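Local coordinates for glycosyl hydrolases family 31 family protein (Aspergillus niger, PDB 6DRU) that releases alpha-xylose from the non-reducing terminal glucose of xyloglucan oligosaccharides, acting as a glycoside hydrolase of family 31, at residues A[3-8]-A[76-81]; A[675-680]-A[704-709]; A[679-684]-A[698-703]. All blocks are in the same frame, centred on the assembly; numbering follows the deposited sequence.

Contact 1 of 3, residues A[3-8]-A[76-81]; sequences FAPNST and LRNGNI. With NAG (2-acetamido-2-deoxy-beta-D-glucopyranose), chain L.
F3 lies flat on R77. Its ring and the guanidinium are 2° apart in plane, in a stack that is also a cation-pi contact. The two side chains cross at about a right angle. F3 CB passes 3.7 Å from G79 O. F3 CG stands anti to the backbone N (chi1 -160°) and meets R77 NE at 3.7 Å. Toward one edge of the stacked face F3 CD2 lies 3.5 Å from R77 CZ, and next to it F3 CE2 comes 3.5 Å from R77 NH1. Toward the other edge F3 CE1 lies 3.5 Å from R77 CD, which F3 CZ at the tip also meets. R77 CD makes a CH-pi contact over the ring face. The extended arginine is steadied from its own turn. R77 NE donates to G79 O over 3.0 Å in a nearly straight bond (174°), with G79 O in the guanidinium plane. This bond fixes the rotation of the group under the ring. The backbones also join, since G79 N donates to F3 O at 2.9 Å. Further on, P5 CG packs against N78 OD1, which accepts a hydrogen bond from Y2 OH, and S7 CB reaches L76 CD1. N6 carries an N-linked GlcNAc on ND2, in the sequon N6-S7-T8. The contact fastens the tail before strand 10-14 to the tip of a beta hairpin. A type II' turn from N78 to I81 links strands 74-78 and 81-85 there, and P5 and N78 both rest on P23 of strand 17-23.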
loop_
_atom_site.group_PDB
_atom_site.type_symbol
_atom_site.label_atom_id
_atom_site.label_comp_id
_atom_site.label_asym_id
_atom_site.label_seq_id
_atom_site.Cartn_x
_atom_site.Cartn_y
_atom_site.Cartn_z
ATOM N N PHE A 3 -19.872 -44.849 -0.873
ATOM C CA PHE A 3 -18.425 -45.051 -0.784
ATOM C C PHE A 3 -17.858 -44.026 0.197
ATOM O O PHE A 3 -17.356 -42.963 -0.177
ATOM C CB PHE A 3 -17.781 -44.937 -2.160
ATOM C CG PHE A 3 -16.426 -45.583 -2.255
ATOM C CD1 PHE A 3 -15.334 -45.050 -1.587
ATOM C CD2 PHE A 3 -16.240 -46.724 -3.021
ATOM C CE1 PHE A 3 -14.087 -45.645 -1.673
ATOM C CE2 PHE A 3 -14.995 -47.322 -3.114
ATOM C CZ PHE A 3 -13.918 -46.782 -2.440
ATOM N N ALA A 4 -17.945 -44.364 1.481
ATOM C CA ALA A 4 -17.447 -43.489 2.531
ATOM C C ALA A 4 -15.926 -43.349 2.441
ATOM O O ALA A 4 -15.238 -44.258 1.967
ATOM C CB ALA A 4 -17.841 -44.031 3.903
ATOM N N PRO A 5 -15.376 -42.221 2.884
ATOM C CA PRO A 5 -13.930 -42.017 2.788
ATOM C C PRO A 5 -13.183 -42.743 3.896
ATOM O O PRO A 5 -13.730 -43.063 4.954
ATOM C CB PRO A 5 -13.766 -40.495 2.921
ATOM C CG PRO A 5 -15.154 -39.936 3.152
ATOM C CD PRO A 5 -16.042 -41.075 3.523
ATOM N N ASN A 6 -11.906 -43.003 3.629
ATOM C CA ASN A 6 -11.028 -43.679 4.573
ATOM C C ASN A 6 -10.049 -42.732 5.251
ATOM O O ASN A 6 -9.146 -43.192 5.957
ATOM C CB ASN A 6 -10.259 -44.797 3.868
ATOM C CG ASN A 6 -9.309 -44.270 2.813
ATOM O OD1 ASN A 6 -9.477 -43.163 2.301
ATOM N ND2 ASN A 6 -8.297 -45.064 2.482
ATOM N N SER A 7 -10.204 -41.427 5.049
ATOM C CA SER A 7 -9.313 -40.438 5.629
ATOM C C SER A 7 -10.119 -39.189 5.947
ATOM O O SER A 7 -10.965 -38.771 5.152
ATOM C CB SER A 7 -8.156 -40.105 4.676
ATOM O OG SER A 7 -7.300 -39.115 5.223
ATOM N N THR A 8 -9.851 -38.596 7.110
ATOM C CA THR A 8 -10.548 -37.379 7.510
ATOM C C THR A 8 -10.001 -36.136 6.824
ATOM O O THR A 8 -10.616 -35.069 6.933
ATOM C CB THR A 8 -10.471 -37.200 9.026
ATOM O OG1 THR A 8 -9.109 -36.975 9.414
ATOM C CG2 THR A 8 -10.988 -38.440 9.729
ATOM N N LEU A 76 -7.216 -39.821 -2.627
ATOM C CA LEU A 76 -8.276 -39.862 -1.631
ATOM C C LEU A 76 -9.613 -39.860 -2.355
ATOM O O LEU A 76 -9.799 -39.116 -3.322
ATOM C CB LEU A 76 -8.187 -38.674 -0.661
ATOM C CG LEU A 76 -8.547 -38.923 0.809
ATOM C CD1 LEU A 76 -8.221 -37.695 1.645
ATOM C CD2 LEU A 76 -10.011 -39.316 0.991
ATOM N N ARG A 77 -10.535 -40.696 -1.890
ATOM C CA ARG A 77 -11.836 -40.843 -2.524
ATOM C C ARG A 77 -12.942 -40.641 -1.502
ATOM O O ARG A 77 -12.874 -41.164 -0.384
ATOM C CB ARG A 77 -11.991 -42.219 -3.183
ATOM C CG ARG A 77 -13.377 -42.460 -3.760
ATOM C CD ARG A 77 -13.456 -43.749 -4.555
ATOM N NE ARG A 77 -14.798 -43.957 -5.090
ATOM C CZ ARG A 77 -15.144 -44.975 -5.870
ATOM N NH1 ARG A 77 -14.244 -45.886 -6.212
ATOM N NH2 ARG A 77 -16.390 -45.080 -6.306
ATOM N N ASN A 78 -13.958 -39.878 -1.897
ATOM C CA ASN A 78 -15.158 -39.673 -1.092
ATOM C C ASN A 78 -16.347 -39.686 -2.042
ATOM O O ASN A 78 -16.488 -38.784 -2.873
ATOM C CB ASN A 78 -15.092 -38.358 -0.315
ATOM C CG ASN A 78 -16.400 -38.019 0.369
ATOM O OD1 ASN A 78 -17.160 -38.906 0.759
ATOM N ND2 ASN A 78 -16.676 -36.727 0.512
ATOM N N GLY A 79 -17.194 -40.702 -1.926
ATOM C CA GLY A 79 -18.318 -40.808 -2.843
ATOM C C GLY A 79 -17.834 -41.146 -4.238
ATOM O O GLY A 79 -17.064 -42.091 -4.437
ATOM N N ASN A 80 -18.272 -40.362 -5.222
ATOM C CA ASN A 80 -17.880 -40.569 -6.607
ATOM C C ASN A 80 -16.814 -39.584 -7.069
ATOM O O ASN A 80 -16.472 -39.571 -8.256
ATOM C CB ASN A 80 -19.103 -40.502 -7.532
ATOM C CG ASN A 80 -19.854 -39.179 -7.438
ATOM O OD1 ASN A 80 -19.279 -38.138 -7.123
ATOM N ND2 ASN A 80 -21.153 -39.219 -7.721
ATOM N N ILE A 81 -16.284 -38.761 -6.166
ATOM C CA ILE A 81 -15.218 -37.819 -6.491
ATOM C C ILE A 81 -13.911 -38.356 -5.925
ATOM O O ILE A 81 -13.883 -38.941 -4.834
ATOM C CB ILE A 81 -15.529 -36.402 -5.962
ATOM C CG1 ILE A 81 -14.581 -35.376 -6.583
ATOM C CG2 ILE A 81 -15.434 -36.334 -4.447
ATOM C CD1 ILE A 81 -14.905 -33.946 -6.206
HETATM C C1 NAG L . -7.312 -45.158 1.414
HETATM C C2 NAG L . -5.912 -45.653 1.709
HETATM C C3 NAG L . -4.925 -45.110 0.744
HETATM C C4 NAG L . -5.379 -45.362 -0.677
HETATM C C5 NAG L . -6.789 -44.849 -0.875
HETATM C C6 NAG L . -7.263 -45.198 -2.269
HETATM C C7 NAG L . -5.797 -46.190 4.111
HETATM C C8 NAG L . -5.405 -45.805 5.520
HETATM N N2 NAG L . -5.547 -45.295 3.037
HETATM O O3 NAG L . -3.664 -45.688 0.994
HETATM O O4 NAG L . -4.514 -44.704 -1.574
HETATM O O5 NAG L . -7.642 -45.442 0.075
HETATM O O6 NAG L . -8.182 -44.224 -2.711
HETATM O O7 NAG L . -6.325 -47.264 3.900
#

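Contact 2 of 3, residues A[675-680]-A[704-709]; sequences KPWTYW and FHLGSR. With NAG (2-acetamido-2-deoxy-beta-D-glucopyranose), chain K.
R709 and W680 lie face to face, with the guanidinium 7° from the indole plane. The side chains cross at about a right angle, and R709 CZ sits 3.8 Å from W680 CE2. This is a cation-pi stack. The opposite face of the same guanidinium carries the GlcNAc of chain K, whose C5 is 3.7 Å from R709 CZ. The arginine is thus layered between an indole and a sugar, and its CG touches W680 CH2. L706 meets W677 in another way. The leucine comes over one face of the indole, and CD2 makes a CH-pi contact with the six-membered ring. L706 CG is 3.4 Å from W677 CZ3. T678 and H705 run side by side and point the same way. T678 CB covers one face of the imidazole toward its rim, 3.4 Å from H705 NE2. H705 CG stands between the backbone N and the carbonyl carbon (chi1 69°), 3.8 Å from T678 O. On the other face of the sheet Y679 and F704 meet obliquely, with planes at 56°. Y679 CD1 rests over the F704 ring, 3.5 Å from F704 CE2. T678 and H705 form an antiparallel hydrogen-bonded pair: T678 N donates to H705 O at 3.1 Å, and H705 N to T678 O at 3.0 Å. Y679 and F704 form the next, non-hydrogen-bonded pair. A water bridges P676 O and G707 N. The pairing is part of the antiparallel sheet of the family 31 C-terminal domain. Strand 703-705 lies between strands 677-679 and 649-651. L650 touches W677 and F704, while L649 touches W680 and H705. Strand 690-695 covers F704 through V692 and V694, and the outermost strand 685-686 adjoins 677-679.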
loop_
_atom_site.group_PDB
_atom_site.type_symbol
_atom_site.label_atom_id
_atom_site.label_comp_id
_atom_site.label_asym_id
_atom_site.label_seq_id
_atom_site.Cartn_x
_atom_site.Cartn_y
_atom_site.Cartn_z
ATOM N N LYS A 675 -47.467 -37.311 -27.481
ATOM C CA LYS A 675 -47.515 -35.856 -27.609
ATOM C C LYS A 675 -47.709 -35.318 -26.198
ATOM O O LYS A 675 -48.847 -35.137 -25.740
ATOM C CB LYS A 675 -48.632 -35.427 -28.558
ATOM C CG LYS A 675 -48.443 -35.954 -29.978
ATOM C CD LYS A 675 -49.707 -35.829 -30.813
ATOM C CE LYS A 675 -49.972 -34.399 -31.240
ATOM N NZ LYS A 675 -51.239 -34.292 -32.019
ATOM N N PRO A 676 -46.621 -35.052 -25.472
ATOM C CA PRO A 676 -46.747 -34.779 -24.035
ATOM C C PRO A 676 -47.058 -33.328 -23.702
ATOM O O PRO A 676 -47.534 -33.035 -22.601
ATOM C CB PRO A 676 -45.375 -35.194 -23.479
ATOM C CG PRO A 676 -44.498 -35.514 -24.696
ATOM C CD PRO A 676 -45.218 -35.026 -25.908
ATOM N N TRP A 677 -46.802 -32.414 -24.634
ATOM C CA TRP A 677 -46.959 -30.987 -24.379
ATOM C C TRP A 677 -48.372 -30.553 -24.752
ATOM O O TRP A 677 -48.785 -30.693 -25.908
ATOM C CB TRP A 677 -45.922 -30.177 -25.158
ATOM C CG TRP A 677 -44.508 -30.471 -24.759
ATOM C CD1 TRP A 677 -43.574 -31.146 -25.487
ATOM C CD2 TRP A 677 -43.866 -30.095 -23.533
ATOM N NE1 TRP A 677 -42.391 -31.215 -24.792
ATOM C CE2 TRP A 677 -42.544 -30.578 -23.589
ATOM C CE3 TRP A 677 -44.282 -29.397 -22.394
ATOM C CZ2 TRP A 677 -41.633 -30.386 -22.550
ATOM C CZ3 TRP A 677 -43.375 -29.205 -21.364
ATOM C CH2 TRP A 677 -42.067 -29.700 -21.449
ATOM N N THR A 678 -49.102 -30.018 -23.779
ATOM C CA THR A 678 -50.453 -29.512 -23.978
ATOM C C THR A 678 -50.437 -27.999 -23.821
ATOM O O THR A 678 -50.050 -27.487 -22.766
ATOM C CB THR A 678 -51.432 -30.137 -22.986
ATOM O OG1 THR A 678 -51.410 -31.564 -23.121
ATOM C CG2 THR A 678 -52.843 -29.625 -23.233
ATOM N N TYR A 679 -50.851 -27.290 -24.868
ATOM C CA TYR A 679 -50.933 -25.839 -24.795
ATOM C C TYR A 679 -52.052 -25.427 -23.847
ATOM O O TYR A 679 -53.140 -26.007 -23.853
ATOM C CB TYR A 679 -51.157 -25.247 -26.185
ATOM C CG TYR A 679 -50.898 -23.762 -26.262
ATOM C CD1 TYR A 679 -49.658 -23.237 -25.922
ATOM C CD2 TYR A 679 -51.882 -22.887 -26.697
ATOM C CE1 TYR A 679 -49.412 -21.881 -25.992
ATOM C CE2 TYR A 679 -51.646 -21.528 -26.776
ATOM C CZ TYR A 679 -50.408 -21.030 -26.423
ATOM O OH TYR A 679 -50.169 -19.677 -26.501
ATOM N N TRP A 680 -51.772 -24.418 -23.019
ATOM C CA TRP A 680 -52.689 -24.066 -21.939
ATOM C C TRP A 680 -54.000 -23.501 -22.472
ATOM O O TRP A 680 -55.071 -23.796 -21.930
ATOM C CB TRP A 680 -52.022 -23.065 -20.997
ATOM C CG TRP A 680 -52.826 -22.761 -19.772
ATOM C CD1 TRP A 680 -53.771 -21.783 -19.628
ATOM C CD2 TRP A 680 -52.752 -23.436 -18.511
ATOM N NE1 TRP A 680 -54.290 -21.812 -18.354
ATOM C CE2 TRP A 680 -53.681 -22.817 -17.649
ATOM C CE3 TRP A 680 -51.991 -24.506 -18.026
ATOM C CZ2 TRP A 680 -53.868 -23.232 -16.331
ATOM C CZ3 TRP A 680 -52.180 -24.917 -16.717
ATOM C CH2 TRP A 680 -53.110 -24.281 -15.886
ATOM N N PHE A 704 -47.076 -24.219 -21.913
ATOM C CA PHE A 704 -47.431 -25.616 -22.101
ATOM C C PHE A 704 -47.346 -26.335 -20.763
ATOM O O PHE A 704 -46.809 -25.809 -19.784
ATOM C CB PHE A 704 -46.510 -26.292 -23.123
ATOM C CG PHE A 704 -46.526 -25.650 -24.478
ATOM C CD1 PHE A 704 -45.797 -24.498 -24.722
ATOM C CD2 PHE A 704 -47.263 -26.202 -25.510
ATOM C CE1 PHE A 704 -45.807 -23.907 -25.968
ATOM C CE2 PHE A 704 -47.275 -25.614 -26.758
ATOM C CZ PHE A 704 -46.543 -24.467 -26.984
ATOM N N HIS A 705 -47.881 -27.550 -20.718
ATOM C CA HIS A 705 -47.813 -28.318 -19.486
ATOM C C HIS A 705 -47.729 -29.803 -19.797
ATOM O O HIS A 705 -48.326 -30.280 -20.766
ATOM C CB HIS A 705 -49.012 -28.025 -18.573
ATOM C CG HIS A 705 -50.317 -28.545 -19.087
ATOM N ND1 HIS A 705 -50.725 -29.850 -18.902
ATOM C CD2 HIS A 705 -51.315 -27.932 -19.766
ATOM C CE1 HIS A 705 -51.914 -30.018 -19.451
ATOM N NE2 HIS A 705 -52.295 -28.870 -19.981
ATOM N N LEU A 706 -46.971 -30.519 -18.972
ATOM C CA LEU A 706 -46.877 -31.967 -19.047
ATOM C C LEU A 706 -47.919 -32.597 -18.134
ATOM O O LEU A 706 -48.314 -32.016 -17.118
ATOM C CB LEU A 706 -45.479 -32.443 -18.653
ATOM C CG LEU A 706 -44.334 -31.977 -19.553
ATOM C CD1 LEU A 706 -42.985 -32.272 -18.917
ATOM C CD2 LEU A 706 -44.438 -32.628 -20.921
ATOM N N GLY A 707 -48.358 -33.796 -18.503
ATOM C CA GLY A 707 -49.425 -34.435 -17.767
ATOM C C GLY A 707 -50.728 -33.662 -17.920
ATOM O O GLY A 707 -50.882 -32.790 -18.778
ATOM N N SER A 708 -51.681 -34.009 -17.062
ATOM C CA SER A 708 -52.976 -33.347 -17.080
ATOM C C SER A 708 -52.923 -32.041 -16.296
ATOM O O SER A 708 -52.149 -31.888 -15.346
ATOM C CB SER A 708 -54.059 -34.258 -16.504
ATOM O OG SER A 708 -55.157 -33.501 -16.026
ATOM N N ARG A 709 -53.765 -31.091 -16.707
ATOM C CA ARG A 709 -53.808 -29.809 -16.016
ATOM C C ARG A 709 -54.397 -29.959 -14.622
ATOM O O ARG A 709 -53.964 -29.286 -13.678
ATOM C CB ARG A 709 -54.636 -28.805 -16.817
ATOM C CG ARG A 709 -54.951 -27.534 -16.042
ATOM C CD ARG A 709 -56.168 -26.818 -16.594
ATOM N NE ARG A 709 -55.949 -26.290 -17.933
ATOM C CZ ARG A 709 -56.525 -25.185 -18.391
ATOM N NH1 ARG A 709 -57.347 -24.494 -17.612
ATOM N NH2 ARG A 709 -56.271 -24.766 -19.622
HETATM C C1 NAG K . -58.912 -26.721 -21.607
HETATM C C2 NAG K . -60.124 -25.853 -21.851
HETATM C C3 NAG K . -60.571 -25.185 -20.605
HETATM C C4 NAG K . -60.754 -26.200 -19.496
HETATM C C5 NAG K . -59.516 -27.061 -19.354
HETATM C C6 NAG K . -59.761 -28.153 -18.336
HETATM C C7 NAG K . -60.502 -24.909 -24.093
HETATM C C8 NAG K . -61.560 -25.957 -24.366
HETATM N N2 NAG K . -59.820 -24.887 -22.849
HETATM O O3 NAG K . -61.762 -24.476 -20.865
HETATM O O4 NAG K . -60.996 -25.529 -18.282
HETATM O O5 NAG K . -59.205 -27.648 -20.593
HETATM O O6 NAG K . -58.620 -28.978 -18.252
HETATM O O7 NAG K . -60.235 -24.080 -24.940
HETATM O O HOH W 1 -47.323 -35.082 -20.804
HETATM O O HOH W 2 -49.764 -32.653 -21.449
#

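Contact 3 of 3, residues A[679-684]-A[698-703]; sequences YWWTNE and LQHIPV. With NAG (2-acetamido-2-deoxy-beta-D-glucopyranose), chain K.
W681 NE1 donates to I701 O over 2.9 Å in a nearly straight bond (168°). The acceptor lies close to the indole plane. The N-H stands above the carbonyl plane, 50° out of it. This bond fixes the edge of the indole against the other loop. H700 then covers one face of W681 as an offset stack with planes 9° apart. H700 ND1 lies 3.4 Å from W681 CD2, and H700 CE1 reaches W681 CE3 at 3.4 Å. H700 CB adds a CH-pi contact over the five-membered ring, 3.4 Å from W681 NE1. On the opposite face W680 CD1 sits toward the rim, which leaves the indole between a histidine and the neighbouring tryptophan. The backbones meet where W680 N donates to V703 O at 2.9 Å. Y679 brings its hydroxyl end to P702, with Y679 OH 3.7 Å from P702 CA. That hydroxyl is hydrogen-bonded to P695 O. Y588 of helix 582-594 touches W681 and I701. N683 carries an N-linked GlcNAc on ND2. W680 to N683 make a four-residue hairpin loop, closed by Y679 N to E684 O, with N683 N also donating to Y679 O. T682 OG1 forms an ST turn with E684 N, and the left-handed backbone of N683 is typical of the last position in such a loop. The setting is the C-terminal domain of family 31 hydrolases.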
loop_
_atom_site.group_PDB
_atom_site.type_symbol
_atom_site.label_atom_id
_atom_site.label_comp_id
_atom_site.label_asym_id
_atom_site.label_seq_id
_atom_site.Cartn_x
_atom_site.Cartn_y
_atom_site.Cartn_z
ATOM N N TYR A 679 -50.851 -27.290 -24.868
ATOM C CA TYR A 679 -50.933 -25.839 -24.795
ATOM C C TYR A 679 -52.052 -25.427 -23.847
ATOM O O TYR A 679 -53.140 -26.007 -23.853
ATOM C CB TYR A 679 -51.157 -25.247 -26.185
ATOM C CG TYR A 679 -50.898 -23.762 -26.262
ATOM C CD1 TYR A 679 -49.658 -23.237 -25.922
ATOM C CD2 TYR A 679 -51.882 -22.887 -26.697
ATOM C CE1 TYR A 679 -49.412 -21.881 -25.992
ATOM C CE2 TYR A 679 -51.646 -21.528 -26.776
ATOM C CZ TYR A 679 -50.408 -21.030 -26.423
ATOM O OH TYR A 679 -50.169 -19.677 -26.501
ATOM N N TRP A 680 -51.772 -24.418 -23.019
ATOM C CA TRP A 680 -52.689 -24.066 -21.939
ATOM C C TRP A 680 -54.000 -23.501 -22.472
ATOM O O TRP A 680 -55.071 -23.796 -21.930
ATOM C CB TRP A 680 -52.022 -23.065 -20.997
ATOM C CG TRP A 680 -52.826 -22.761 -19.772
ATOM C CD1 TRP A 680 -53.771 -21.783 -19.628
ATOM C CD2 TRP A 680 -52.752 -23.436 -18.511
ATOM N NE1 TRP A 680 -54.290 -21.812 -18.354
ATOM C CE2 TRP A 680 -53.681 -22.817 -17.649
ATOM C CE3 TRP A 680 -51.991 -24.506 -18.026
ATOM C CZ2 TRP A 680 -53.868 -23.232 -16.331
ATOM C CZ3 TRP A 680 -52.180 -24.917 -16.717
ATOM C CH2 TRP A 680 -53.110 -24.281 -15.886
ATOM N N TRP A 681 -53.939 -22.691 -23.526
ATOM C CA TRP A 681 -55.105 -21.931 -23.957
ATOM C C TRP A 681 -55.962 -22.655 -24.986
ATOM O O TRP A 681 -57.150 -22.339 -25.111
ATOM C CB TRP A 681 -54.660 -20.577 -24.515
ATOM C CG TRP A 681 -53.786 -19.835 -23.560
ATOM C CD1 TRP A 681 -52.453 -19.589 -23.693
ATOM C CD2 TRP A 681 -54.175 -19.272 -22.300
ATOM N NE1 TRP A 681 -51.990 -18.892 -22.606
ATOM C CE2 TRP A 681 -53.027 -18.685 -21.735
ATOM C CE3 TRP A 681 -55.384 -19.200 -21.602
ATOM C CZ2 TRP A 681 -53.051 -18.035 -20.503
ATOM C CZ3 TRP A 681 -55.406 -18.555 -20.379
ATOM C CH2 TRP A 681 -54.247 -17.982 -19.842
ATOM N N THR A 682 -55.398 -23.612 -25.721
ATOM C CA THR A 682 -56.151 -24.357 -26.718
ATOM C C THR A 682 -56.319 -25.829 -26.373
ATOM O O THR A 682 -57.078 -26.522 -27.060
ATOM C CB THR A 682 -55.478 -24.242 -28.094
ATOM O OG1 THR A 682 -54.282 -25.030 -28.112
ATOM C CG2 THR A 682 -55.129 -22.794 -28.398
ATOM N N ASN A 683 -55.630 -26.322 -25.342
ATOM C CA ASN A 683 -55.656 -27.729 -24.944
ATOM C C ASN A 683 -55.154 -28.656 -26.046
ATOM O O ASN A 683 -55.389 -29.867 -25.996
ATOM C CB ASN A 683 -57.052 -28.161 -24.485
ATOM C CG ASN A 683 -57.399 -27.627 -23.117
ATOM O OD1 ASN A 683 -56.567 -27.629 -22.208
ATOM N ND2 ASN A 683 -58.630 -27.164 -22.959
ATOM N N GLU A 684 -54.462 -28.108 -27.041
ATOM C CA GLU A 684 -53.926 -28.917 -28.122
ATOM C C GLU A 684 -52.597 -29.530 -27.706
ATOM O O GLU A 684 -51.792 -28.896 -27.015
ATOM C CB GLU A 684 -53.745 -28.073 -29.384
ATOM C CG GLU A 684 -53.143 -28.829 -30.559
ATOM C CD GLU A 684 -53.341 -28.118 -31.881
ATOM O OE1 GLU A 684 -54.351 -27.395 -32.025
ATOM O OE2 GLU A 684 -52.486 -28.281 -32.777
ATOM N N LEU A 698 -52.869 -10.927 -26.878
ATOM C CA LEU A 698 -52.329 -10.143 -25.774
ATOM C C LEU A 698 -52.740 -10.701 -24.417
ATOM O O LEU A 698 -52.013 -10.511 -23.435
ATOM C CB LEU A 698 -52.762 -8.678 -25.905
ATOM C CG LEU A 698 -52.583 -7.760 -24.694
ATOM C CD1 LEU A 698 -51.110 -7.462 -24.479
ATOM C CD2 LEU A 698 -53.367 -6.473 -24.875
ATOM N N GLN A 699 -53.858 -11.418 -24.347
ATOM C CA GLN A 699 -54.350 -11.958 -23.089
ATOM C C GLN A 699 -53.761 -13.321 -22.749
ATOM O O GLN A 699 -53.994 -13.816 -21.640
ATOM C CB GLN A 699 -55.878 -12.072 -23.118
ATOM C CG GLN A 699 -56.569 -11.099 -24.060
ATOM C CD GLN A 699 -56.641 -11.613 -25.484
ATOM O OE1 GLN A 699 -56.634 -12.822 -25.717
ATOM N NE2 GLN A 699 -56.709 -10.699 -26.444
ATOM N N HIS A 700 -53.020 -13.941 -23.663
ATOM C CA HIS A 700 -52.484 -15.282 -23.469
ATOM C C HIS A 700 -50.962 -15.241 -23.481
ATOM O O HIS A 700 -50.360 -14.667 -24.394
ATOM C CB HIS A 700 -52.998 -16.237 -24.552
ATOM C CG HIS A 700 -54.469 -16.503 -24.472
ATOM N ND1 HIS A 700 -55.210 -16.254 -23.338
ATOM C CD2 HIS A 700 -55.338 -16.990 -25.390
ATOM C CE1 HIS A 700 -56.471 -16.580 -23.557
ATOM N NE2 HIS A 700 -56.576 -17.028 -24.795
ATOM N N ILE A 701 -50.349 -15.842 -22.473
ATOM C CA ILE A 701 -48.899 -16.008 -22.409
ATOM C C ILE A 701 -48.567 -17.446 -22.791
ATOM O O ILE A 701 -49.179 -18.374 -22.243
ATOM C CB ILE A 701 -48.339 -15.665 -21.014
ATOM C CG1 ILE A 701 -46.833 -15.930 -20.971
ATOM C CG2 ILE A 701 -49.082 -16.414 -19.908
ATOM C CD1 ILE A 701 -46.189 -15.551 -19.674
ATOM N N PRO A 702 -47.638 -17.674 -23.722
ATOM C CA PRO A 702 -47.346 -19.047 -24.158
ATOM C C PRO A 702 -46.888 -19.948 -23.022
ATOM O O PRO A 702 -45.797 -19.774 -22.471
ATOM C CB PRO A 702 -46.242 -18.851 -25.205
ATOM C CG PRO A 702 -46.449 -17.460 -25.712
ATOM C CD PRO A 702 -46.922 -16.670 -24.526
ATOM N N VAL A 703 -47.734 -20.909 -22.659
ATOM C CA VAL A 703 -47.460 -21.847 -21.575
ATOM C C VAL A 703 -47.954 -23.225 -21.993
ATOM O O VAL A 703 -49.112 -23.380 -22.393
ATOM C CB VAL A 703 -48.130 -21.415 -20.253
ATOM C CG1 VAL A 703 -48.075 -22.543 -19.231
ATOM C CG2 VAL A 703 -47.470 -20.163 -19.698
HETATM C C1 NAG K . -58.912 -26.721 -21.607
HETATM C C2 NAG K . -60.124 -25.853 -21.851
HETATM C C3 NAG K . -60.571 -25.185 -20.605
HETATM C C4 NAG K . -60.754 -26.200 -19.496
HETATM C C5 NAG K . -59.516 -27.061 -19.354
HETATM C C6 NAG K . -59.761 -28.153 -18.336
HETATM C C7 NAG K . -60.502 -24.909 -24.093
HETATM C C8 NAG K . -61.560 -25.957 -24.366
HETATM N N2 NAG K . -59.820 -24.887 -22.849
HETATM O O3 NAG K . -61.762 -24.476 -20.865
HETATM O O4 NAG K . -60.996 -25.529 -18.282
HETATM O O5 NAG K . -59.205 -27.648 -20.593
HETATM O O6 NAG K . -58.620 -28.978 -18.252
HETATM O O7 NAG K . -60.235 -24.080 -24.940
#

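How the contacts relate
The chain first closes contact 1, which spans 67 residues rich in strand and without helix. It ties the N-terminal tail to the four-stranded sheet that starts with strand 74-78. The TIM-barrel domain follows before the other two contacts open, so contact 1 stands in series with them. Its nearest atoms are about 25 Å from contact 2 and about 34 Å from contact 3. Contacts 2 and 3 belong to the C-terminal domain. They share Y679 and W680, and contact 3 spans a shorter loop within the one spanned by contact 2. Contact 2 joins neighbouring strands, contact 3 the loops beyond their ends. One GlcNAc, on N683, touches both.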